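Envelope polyprotein (Puumala orthohantavirus, PDB 5FXU) forms the membrane-distal Gn ectodomain of the hantaviral surface spike, and probably contributes, together with Gc, to host-cell attachment and entry. Local coordinates at residues E4-E8 against V20-V24; V167-V172 against L351-E356; L208-F212 against K338-P342. All blocks are in the same frame, centred on the assembly; numbering follows the deposited sequence.

In the fold
The three contacts show how a strand-rich glycoprotein ectodomain is tied together by chain segments of very different separation. Interaction 1 closes first, joining strands 3-9 and 19-30 only a short loop apart; interaction 2 opens later, and interaction 3 is nested inside the long loop that it closes. Interactions 2 and 3 both use strand 340-354, the last of the modelled chain, near its two ends, with centres about 32 Å apart. Interactions 1 and 3 lie on opposite sides of the chain's centre, about 28 Å between centres, while the centres of 1 and 2 are about 21 Å apart. The final strand thus takes part in contacts in two distant regions of the Gn head.

Interaction 1: E4-E8 against V20-V24; sequences ELKIE and VIGSV
Ile7 and Leu5 lay their branch ends against the backbone of Gly22, the tight centre of this contact between two strands that run nearly antiparallel, at 160°, with their backbones joined through waters instead of directly. CD1 of Ile7 reaches to 3.4 Å from the amide N of Gly22, while CD2 of Leu5, two residues earlier on the same strand, rests 3.5 Å from the carbonyl C of Gly22. With no side chain on Gly22, both methyl groups can settle directly on the main chain. At the Val20 end, CG2 of Ile7 meets CB of Val20 at 3.7 Å; chi1 of -63° puts CG2 anti to the backbone N and against Val20, while CG1 carries CD1 to Gly22.

The face away from the Leu5 and Ile7 side chains is wet. Water 2 accepts from Ser23 N at 2.9 Å and lies 3.0 Å from Lys6 O, and water 3 bridges Glu8 N and Ile21 O. Beyond, Glu4 binds Asn152 and Ser23 binds Arg192. The contact sets strand 3-9, an outermost strand of a four-stranded mixed sheet with 147-155, 139-144 and 39-41, against strand 19-30, which pairs with 120-130 and 237-243; Leu5 packs on strands 147-155 and 120-130.

Interaction 2: V167-V172 against L351-E356; sequences VCFNPV and LPGEIE
Phe169 puts its ring beside the backbone of Leu351 to Glu354, and around it two strands form a short antiparallel ladder; the short segments cross at 110°, so the pairing is brief. The outer ring atoms do the touching: CZ lies 3.3 Å from the carbonyl O of Leu351, CE1 is 3.6 Å from CA of Gly353, and CE2 meets CB of Leu351 at 3.9 Å, the two side chains crossing at about a right angle. The carbonyl C of Pro352 sits at the ring edge. Gly353 carries no CB, which lets the ring and the carbonyl of Asn170 come close to its CA. With chi1 of 179°, the Phe169 side chain swings back beside its own carbonyl carbon, and the N of Pro171 lies over one ring face near its rim.

The ladder itself is made by Asn170 and Glu354, a hydrogen-bonded pair. Asn170 N donates to Glu354 O at 3.1 Å and Glu354 N returns a bond to Asn170 O, both nearly straight at the hydrogen. One step on, Pro171 and Gly353 form a non-hydrogen-bonded pair with their CA atoms 4.0 Å apart; Val172 N then gives a third bond, to Pro352 O at 3.0 Å. CG2 of Val172 closes this end against CG of Pro352, and at the far end CG1 of Val167, anti to its backbone N (chi1 -172°), packs 3.5 Å from CG2 of Ile355.

One shell out, Cys168 is held by a disulfide to Cys158, and Ile355 N is hydrogen-bonded to OD2 of Asp185. Strand 167-171 is flanked by strand 162-164 on its other edge, while strand 340-354 pairs onward with strand 185-197, whose Val187 touches both Phe169 and Ile355; Tyr249 of helix 249-260 covers Val172, Leu351 and Pro352.

Interaction 3: L208-F212 against K338-P342; sequences LEKSF and KKTLP
Leu341 overlaps three side chains of helix 208-216 at once, its two methyl groups dividing the work. This is a helix laid across a strand: the short axes stand at 96° and come no nearer than 10.5 Å, so side chains alone span the gap. CD1 of Leu341 meets CD2 of Leu208 at 3.8 Å, whereas CD2 lies 3.6 Å from CE2 of Phe212, oblique to the ring. The same CD2 also rests against OE1 of Glu209, placing a carboxylate oxygen at the border of the apolar patch.

Glu209 thus has one oxygen, OE1, against Leu341 CD2 and the other, OE2, on Lys339. Its CG leaves anti to the backbone N (chi1 -172°), and a bend at chi2 brings the carboxylate to Lys339, whose extended chain comes from the opposite direction. All five touching residues are buried, and both charged groups have further partners. OE2 of Glu209 also takes a hydrogen bond from His333, whose ring stacks on Phe212, while Lys339 bonds to the carbonyl of Val335 and makes a second salt bridge with Glu213. This network probably helps keep both groups charged, and it ties the helix to the loop that leads into strand 340-354. In the salt bridge, Lys339 NZ meets Glu209 OE2 at 2.9 Å, on the anti side and 33° out of the carboxylate plane.

Interaction 1: E4-E8 against V20-V24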
loop_
_atom_site.group_PDB
_atom_site.type_symbol
_atom_site.label_atom_id
_atom_site.label_comp_id
_atom_site.label_asym_id
_atom_site.label_seq_id
_atom_site.Cartn_x
_atom_site.Cartn_y
_atom_site.Cartn_z
ATOM N N GLU A 4 -0.199 18.837 1.863
ATOM C CA GLU A 4 -0.896 18.745 3.146
ATOM C C GLU A 4 -1.253 17.290 3.510
ATOM O O GLU A 4 -1.995 16.622 2.793
ATOM C CB GLU A 4 -2.143 19.625 3.169
ATOM C CG GLU A 4 -2.759 19.686 4.558
ATOM C CD GLU A 4 -3.988 20.583 4.679
ATOM O OE1 GLU A 4 -4.598 20.963 3.647
ATOM O OE2 GLU A 4 -4.347 20.896 5.846
ATOM N N LEU A 5 -0.715 16.816 4.626
ATOM C CA LEU A 5 -1.053 15.509 5.142
ATOM C C LEU A 5 -1.903 15.699 6.396
ATOM O O LEU A 5 -1.428 16.142 7.430
ATOM C CB LEU A 5 0.209 14.697 5.409
ATOM C CG LEU A 5 0.070 13.167 5.472
ATOM C CD1 LEU A 5 1.439 12.524 5.365
ATOM C CD2 LEU A 5 -0.613 12.726 6.757
ATOM N N LYS A 6 -3.184 15.390 6.268
ATOM C CA LYS A 6 -4.144 15.624 7.317
ATOM C C LYS A 6 -4.289 14.372 8.190
ATOM O O LYS A 6 -4.341 13.257 7.708
ATOM C CB LYS A 6 -5.437 16.137 6.669
ATOM C CG LYS A 6 -6.471 16.733 7.619
ATOM C CD LYS A 6 -7.667 17.355 6.884
ATOM C CE LYS A 6 -7.252 18.462 5.901
ATOM N NZ LYS A 6 -8.368 19.430 5.647
ATOM N N ILE A 7 -4.249 14.577 9.498
ATOM C CA ILE A 7 -4.519 13.520 10.464
ATOM C C ILE A 7 -5.789 13.944 11.204
ATOM O O ILE A 7 -5.864 15.031 11.758
ATOM C CB ILE A 7 -3.328 13.327 11.427
ATOM C CG1 ILE A 7 -2.080 12.870 10.670
ATOM C CG2 ILE A 7 -3.648 12.352 12.556
ATOM C CD1 ILE A 7 -2.151 11.470 10.108
ATOM N N GLU A 8 -6.787 13.077 11.171
ATOM C CA GLU A 8 -7.991 13.256 11.924
ATOM C C GLU A 8 -7.789 12.617 13.308
ATOM O O GLU A 8 -7.628 11.407 13.432
ATOM C CB GLU A 8 -9.178 12.650 11.198
ATOM C CG GLU A 8 -10.507 12.909 11.905
ATOM C CD GLU A 8 -11.727 12.354 11.178
ATOM O OE1 GLU A 8 -11.598 11.343 10.431
ATOM O OE2 GLU A 8 -12.836 12.923 11.395
ATOM N N VAL A 20 -3.336 6.330 14.270
ATOM C CA VAL A 20 -3.782 7.288 13.263
ATOM C C VAL A 20 -3.015 7.030 11.967
ATOM O O VAL A 20 -1.901 6.577 11.993
ATOM C CB VAL A 20 -3.627 8.785 13.671
ATOM C CG1 VAL A 20 -4.665 9.164 14.704
ATOM C CG2 VAL A 20 -2.235 9.127 14.176
ATOM N N ILE A 21 -3.636 7.341 10.841
ATOM C CA ILE A 21 -3.006 7.247 9.534
ATOM C C ILE A 21 -3.429 8.409 8.675
ATOM O O ILE A 21 -4.583 8.818 8.708
ATOM C CB ILE A 21 -3.359 5.930 8.817
ATOM C CG1 ILE A 21 -2.664 5.853 7.439
ATOM C CG2 ILE A 21 -4.874 5.723 8.719
ATOM C CD1 ILE A 21 -2.691 4.470 6.840
ATOM N N GLY A 22 -2.497 8.925 7.899
ATOM C CA GLY A 22 -2.811 9.884 6.833
ATOM C C GLY A 22 -1.902 9.666 5.629
ATOM O O GLY A 22 -0.906 8.956 5.710
ATOM N N SER A 23 -2.233 10.279 4.501
ATOM C CA SER A 23 -1.408 10.105 3.305
ATOM C C SER A 23 -1.639 11.216 2.345
ATOM O O SER A 23 -2.707 11.772 2.320
ATOM C CB SER A 23 -1.634 8.724 2.631
ATOM O OG SER A 23 -2.965 8.544 2.158
ATOM N N VAL A 24 -0.630 11.544 1.561
ATOM C CA VAL A 24 -0.775 12.558 0.524
ATOM C C VAL A 24 0.052 12.176 -0.717
ATOM O O VAL A 24 1.150 11.690 -0.575
ATOM C CB VAL A 24 -0.381 13.955 1.052
ATOM C CG1 VAL A 24 1.081 14.026 1.479
ATOM C CG2 VAL A 24 -0.674 15.024 0.000
HETATM O O HOH W 1 -4.202 14.476 3.728
HETATM O O HOH W 2 -4.580 11.930 5.051
HETATM O O HOH W 3 -5.905 10.454 10.672
#

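Interaction 2: V167-V172 against L351-E356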
loop_
_atom_site.group_PDB
_atom_site.type_symbol
_atom_site.label_atom_id
_atom_site.label_comp_id
_atom_site.label_asym_id
_atom_site.label_seq_id
_atom_site.Cartn_x
_atom_site.Cartn_y
_atom_site.Cartn_z
ATOM N N VAL A 167 -20.198 12.797 7.316
ATOM C CA VAL A 167 -21.131 12.222 8.289
ATOM C C VAL A 167 -20.333 11.610 9.432
ATOM O O VAL A 167 -19.305 10.985 9.198
ATOM C CB VAL A 167 -21.991 11.114 7.642
ATOM C CG1 VAL A 167 -23.074 10.660 8.600
ATOM C CG2 VAL A 167 -22.622 11.590 6.333
ATOM N N CYS A 168 -20.805 11.763 10.662
ATOM C CA CYS A 168 -20.123 11.179 11.816
ATOM C C CYS A 168 -20.577 9.743 12.026
ATOM O O CYS A 168 -21.756 9.508 12.175
ATOM C CB CYS A 168 -20.364 12.033 13.070
ATOM S SG CYS A 168 -19.394 13.572 13.008
ATOM N N PHE A 169 -19.644 8.788 12.005
ATOM C CA PHE A 169 -19.978 7.332 11.982
ATOM C C PHE A 169 -19.188 6.510 12.995
ATOM O O PHE A 169 -17.988 6.702 13.084
ATOM C CB PHE A 169 -19.694 6.783 10.572
ATOM C CG PHE A 169 -19.964 5.304 10.412
ATOM C CD1 PHE A 169 -21.258 4.795 10.527
ATOM C CD2 PHE A 169 -18.931 4.419 10.122
ATOM C CE1 PHE A 169 -21.517 3.438 10.366
ATOM C CE2 PHE A 169 -19.187 3.061 9.961
ATOM C CZ PHE A 169 -20.481 2.567 10.084
ATOM N N ASN A 170 -19.857 5.580 13.694
ATOM C CA ASN A 170 -19.235 4.615 14.620
ATOM C C ASN A 170 -19.531 3.157 14.195
ATOM O O ASN A 170 -20.689 2.742 14.206
ATOM C CB ASN A 170 -19.787 4.823 16.036
ATOM C CG ASN A 170 -18.932 4.174 17.106
ATOM O OD1 ASN A 170 -19.383 3.275 17.819
ATOM N ND2 ASN A 170 -17.688 4.627 17.228
ATOM N N PRO A 171 -18.497 2.366 13.817
ATOM C CA PRO A 171 -18.788 1.007 13.310
ATOM C C PRO A 171 -19.177 0.029 14.412
ATOM O O PRO A 171 -18.924 0.312 15.574
ATOM C CB PRO A 171 -17.466 0.594 12.664
ATOM C CG PRO A 171 -16.437 1.342 13.433
ATOM C CD PRO A 171 -17.055 2.676 13.734
ATOM N N VAL A 172 -19.787 -1.102 14.040
ATOM C CA VAL A 172 -20.078 -2.203 14.991
ATOM C C VAL A 172 -18.781 -2.681 15.660
ATOM O O VAL A 172 -17.728 -2.663 15.034
ATOM C CB VAL A 172 -20.833 -3.425 14.357
ATOM C CG1 VAL A 172 -22.255 -3.052 13.948
ATOM C CG2 VAL A 172 -20.076 -4.057 13.186
ATOM N N LEU A 351 -19.071 -0.463 5.879
ATOM C CA LEU A 351 -19.135 -0.954 7.251
ATOM C C LEU A 351 -20.517 -0.753 7.850
ATOM O O LEU A 351 -21.110 0.309 7.694
ATOM C CB LEU A 351 -18.142 -0.228 8.152
ATOM C CG LEU A 351 -16.656 -0.462 7.918
ATOM C CD1 LEU A 351 -15.743 0.445 8.728
ATOM C CD2 LEU A 351 -16.303 -1.901 8.204
ATOM N N PRO A 352 -21.021 -1.768 8.567
ATOM C CA PRO A 352 -22.234 -1.598 9.337
ATOM C C PRO A 352 -21.925 -0.908 10.663
ATOM O O PRO A 352 -20.868 -1.139 11.256
ATOM C CB PRO A 352 -22.695 -3.030 9.557
ATOM C CG PRO A 352 -21.436 -3.806 9.648
ATOM C CD PRO A 352 -20.451 -3.113 8.749
ATOM N N GLY A 353 -22.838 -0.052 11.105
ATOM C CA GLY A 353 -22.684 0.689 12.363
ATOM C C GLY A 353 -23.823 1.659 12.618
ATOM O O GLY A 353 -24.954 1.403 12.208
ATOM N N GLU A 354 -23.515 2.784 13.264
ATOM C CA GLU A 354 -24.511 3.787 13.635
ATOM C C GLU A 354 -24.024 5.205 13.305
ATOM O O GLU A 354 -22.936 5.597 13.700
ATOM C CB GLU A 354 -24.841 3.663 15.112
ATOM C CG GLU A 354 -25.397 2.296 15.531
ATOM C CD GLU A 354 -26.305 2.348 16.754
ATOM O OE1 GLU A 354 -27.333 3.042 16.649
ATOM O OE2 GLU A 354 -26.029 1.683 17.796
ATOM N N ILE A 355 -24.833 5.958 12.564
ATOM C CA ILE A 355 -24.501 7.339 12.137
ATOM C C ILE A 355 -24.549 8.441 13.221
ATOM O O ILE A 355 -23.787 9.412 13.142
ATOM C CB ILE A 355 -25.338 7.710 10.873
ATOM C CG1 ILE A 355 -24.661 7.117 9.624
ATOM C CG2 ILE A 355 -25.521 9.217 10.711
ATOM C CD1 ILE A 355 -25.446 7.233 8.333
ATOM N N GLU A 356 -25.426 8.316 14.211
ATOM C CA GLU A 356 -25.559 9.334 15.284
ATOM C C GLU A 356 -25.970 10.717 14.743
ATOM O O GLU A 356 -25.191 11.401 14.056
ATOM C CB GLU A 356 -24.268 9.473 16.125
ATOM C CG GLU A 356 -23.595 8.198 16.579
ATOM C CD GLU A 356 -24.485 7.339 17.429
ATOM O OE1 GLU A 356 -24.954 7.806 18.482
ATOM O OE2 GLU A 356 -24.704 6.192 17.048
#

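Interaction 3: L208-F212 against K338-P342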
loop_
_atom_site.group_PDB
_atom_site.type_symbol
_atom_site.label_atom_id
_atom_site.label_comp_id
_atom_site.label_asym_id
_atom_site.label_seq_id
_atom_site.Cartn_x
_atom_site.Cartn_y
_atom_site.Cartn_z
ATOM N N LEU A 208 -0.399 -15.993 0.316
ATOM C CA LEU A 208 -1.402 -14.955 0.085
ATOM C C LEU A 208 -2.101 -15.043 -1.283
ATOM O O LEU A 208 -3.325 -14.904 -1.352
ATOM C CB LEU A 208 -0.776 -13.581 0.293
ATOM C CG LEU A 208 -1.638 -12.340 0.096
ATOM C CD1 LEU A 208 -2.837 -12.378 1.035
ATOM C CD2 LEU A 208 -0.795 -11.096 0.334
ATOM N N GLU A 209 -1.353 -15.307 -2.353
ATOM C CA GLU A 209 -1.957 -15.347 -3.682
ATOM C C GLU A 209 -2.897 -16.541 -3.846
ATOM O O GLU A 209 -3.868 -16.460 -4.614
ATOM C CB GLU A 209 -0.897 -15.333 -4.782
ATOM C CG GLU A 209 -1.433 -15.182 -6.201
ATOM C CD GLU A 209 -2.370 -13.988 -6.406
ATOM O OE1 GLU A 209 -2.162 -12.918 -5.802
ATOM O OE2 GLU A 209 -3.303 -14.098 -7.223
ATOM N N LYS A 210 -2.644 -17.631 -3.113
ATOM C CA LYS A 210 -3.596 -18.754 -3.073
ATOM C C LYS A 210 -4.953 -18.334 -2.527
ATOM O O LYS A 210 -5.988 -18.794 -3.033
ATOM C CB LYS A 210 -3.054 -19.948 -2.285
ATOM C CG LYS A 210 -1.867 -20.648 -2.956
ATOM C CD LYS A 210 -1.620 -22.031 -2.355
ATOM C CE LYS A 210 -0.533 -22.855 -3.113
ATOM N NZ LYS A 210 -0.419 -22.806 -4.617
ATOM N N SER A 211 -4.967 -17.442 -1.538
ATOM C CA SER A 211 -6.226 -16.925 -1.017
ATOM C C SER A 211 -6.991 -16.188 -2.083
ATOM O O SER A 211 -8.187 -16.412 -2.251
ATOM C CB SER A 211 -6.018 -16.010 0.189
ATOM O OG SER A 211 -5.190 -16.622 1.173
ATOM N N PHE A 212 -6.302 -15.374 -2.879
ATOM C CA PHE A 212 -6.958 -14.675 -3.989
ATOM C C PHE A 212 -7.492 -15.658 -5.027
ATOM O O PHE A 212 -8.586 -15.489 -5.555
ATOM C CB PHE A 212 -6.003 -13.663 -4.670
ATOM C CG PHE A 212 -5.797 -12.408 -3.893
ATOM C CD1 PHE A 212 -6.797 -11.460 -3.827
ATOM C CD2 PHE A 212 -4.613 -12.179 -3.208
ATOM C CE1 PHE A 212 -6.625 -10.316 -3.089
ATOM C CE2 PHE A 212 -4.432 -11.023 -2.474
ATOM C CZ PHE A 212 -5.440 -10.090 -2.414
ATOM N N LYS A 338 3.138 -14.883 -14.193
ATOM C CA LYS A 338 3.704 -13.562 -14.445
ATOM C C LYS A 338 2.970 -12.411 -13.753
ATOM O O LYS A 338 3.026 -11.263 -14.210
ATOM C CB LYS A 338 3.803 -13.300 -15.958
ATOM C CG LYS A 338 4.683 -14.269 -16.722
ATOM C CD LYS A 338 4.737 -13.874 -18.200
ATOM C CE LYS A 338 5.858 -14.567 -18.954
ATOM N NZ LYS A 338 5.794 -16.051 -18.800
ATOM N N LYS A 339 2.322 -12.710 -12.635
ATOM C CA LYS A 339 1.492 -11.733 -11.947
ATOM C C LYS A 339 2.141 -11.235 -10.665
ATOM O O LYS A 339 3.173 -11.755 -10.213
ATOM C CB LYS A 339 0.096 -12.293 -11.698
ATOM C CG LYS A 339 -0.006 -13.403 -10.669
ATOM C CD LYS A 339 -1.448 -13.852 -10.500
ATOM C CE LYS A 339 -1.524 -15.234 -9.880
ATOM N NZ LYS A 339 -2.938 -15.625 -9.673
ATOM N N THR A 340 1.541 -10.187 -10.106
ATOM C CA THR A 340 2.102 -9.482 -8.979
ATOM C C THR A 340 1.048 -9.095 -7.969
ATOM O O THR A 340 -0.145 -9.086 -8.285
ATOM C CB THR A 340 2.774 -8.169 -9.419
ATOM O OG1 THR A 340 1.788 -7.294 -9.976
ATOM C CG2 THR A 340 3.852 -8.428 -10.447
ATOM N N LEU A 341 1.531 -8.728 -6.776
ATOM C CA LEU A 341 0.743 -8.086 -5.720
ATOM C C LEU A 341 1.320 -6.708 -5.477
ATOM O O LEU A 341 2.545 -6.538 -5.446
ATOM C CB LEU A 341 0.816 -8.873 -4.410
ATOM C CG LEU A 341 0.007 -10.175 -4.372
ATOM C CD1 LEU A 341 0.494 -11.054 -3.241
ATOM C CD2 LEU A 341 -1.468 -9.897 -4.217
ATOM N N PRO A 342 0.449 -5.713 -5.282
ATOM C CA PRO A 342 0.970 -4.374 -5.065
ATOM C C PRO A 342 1.495 -4.182 -3.639
ATOM O O PRO A 342 0.982 -4.810 -2.697
ATOM C CB PRO A 342 -0.239 -3.492 -5.338
ATOM C CG PRO A 342 -1.421 -4.356 -4.960
ATOM C CD PRO A 342 -1.024 -5.738 -5.368
#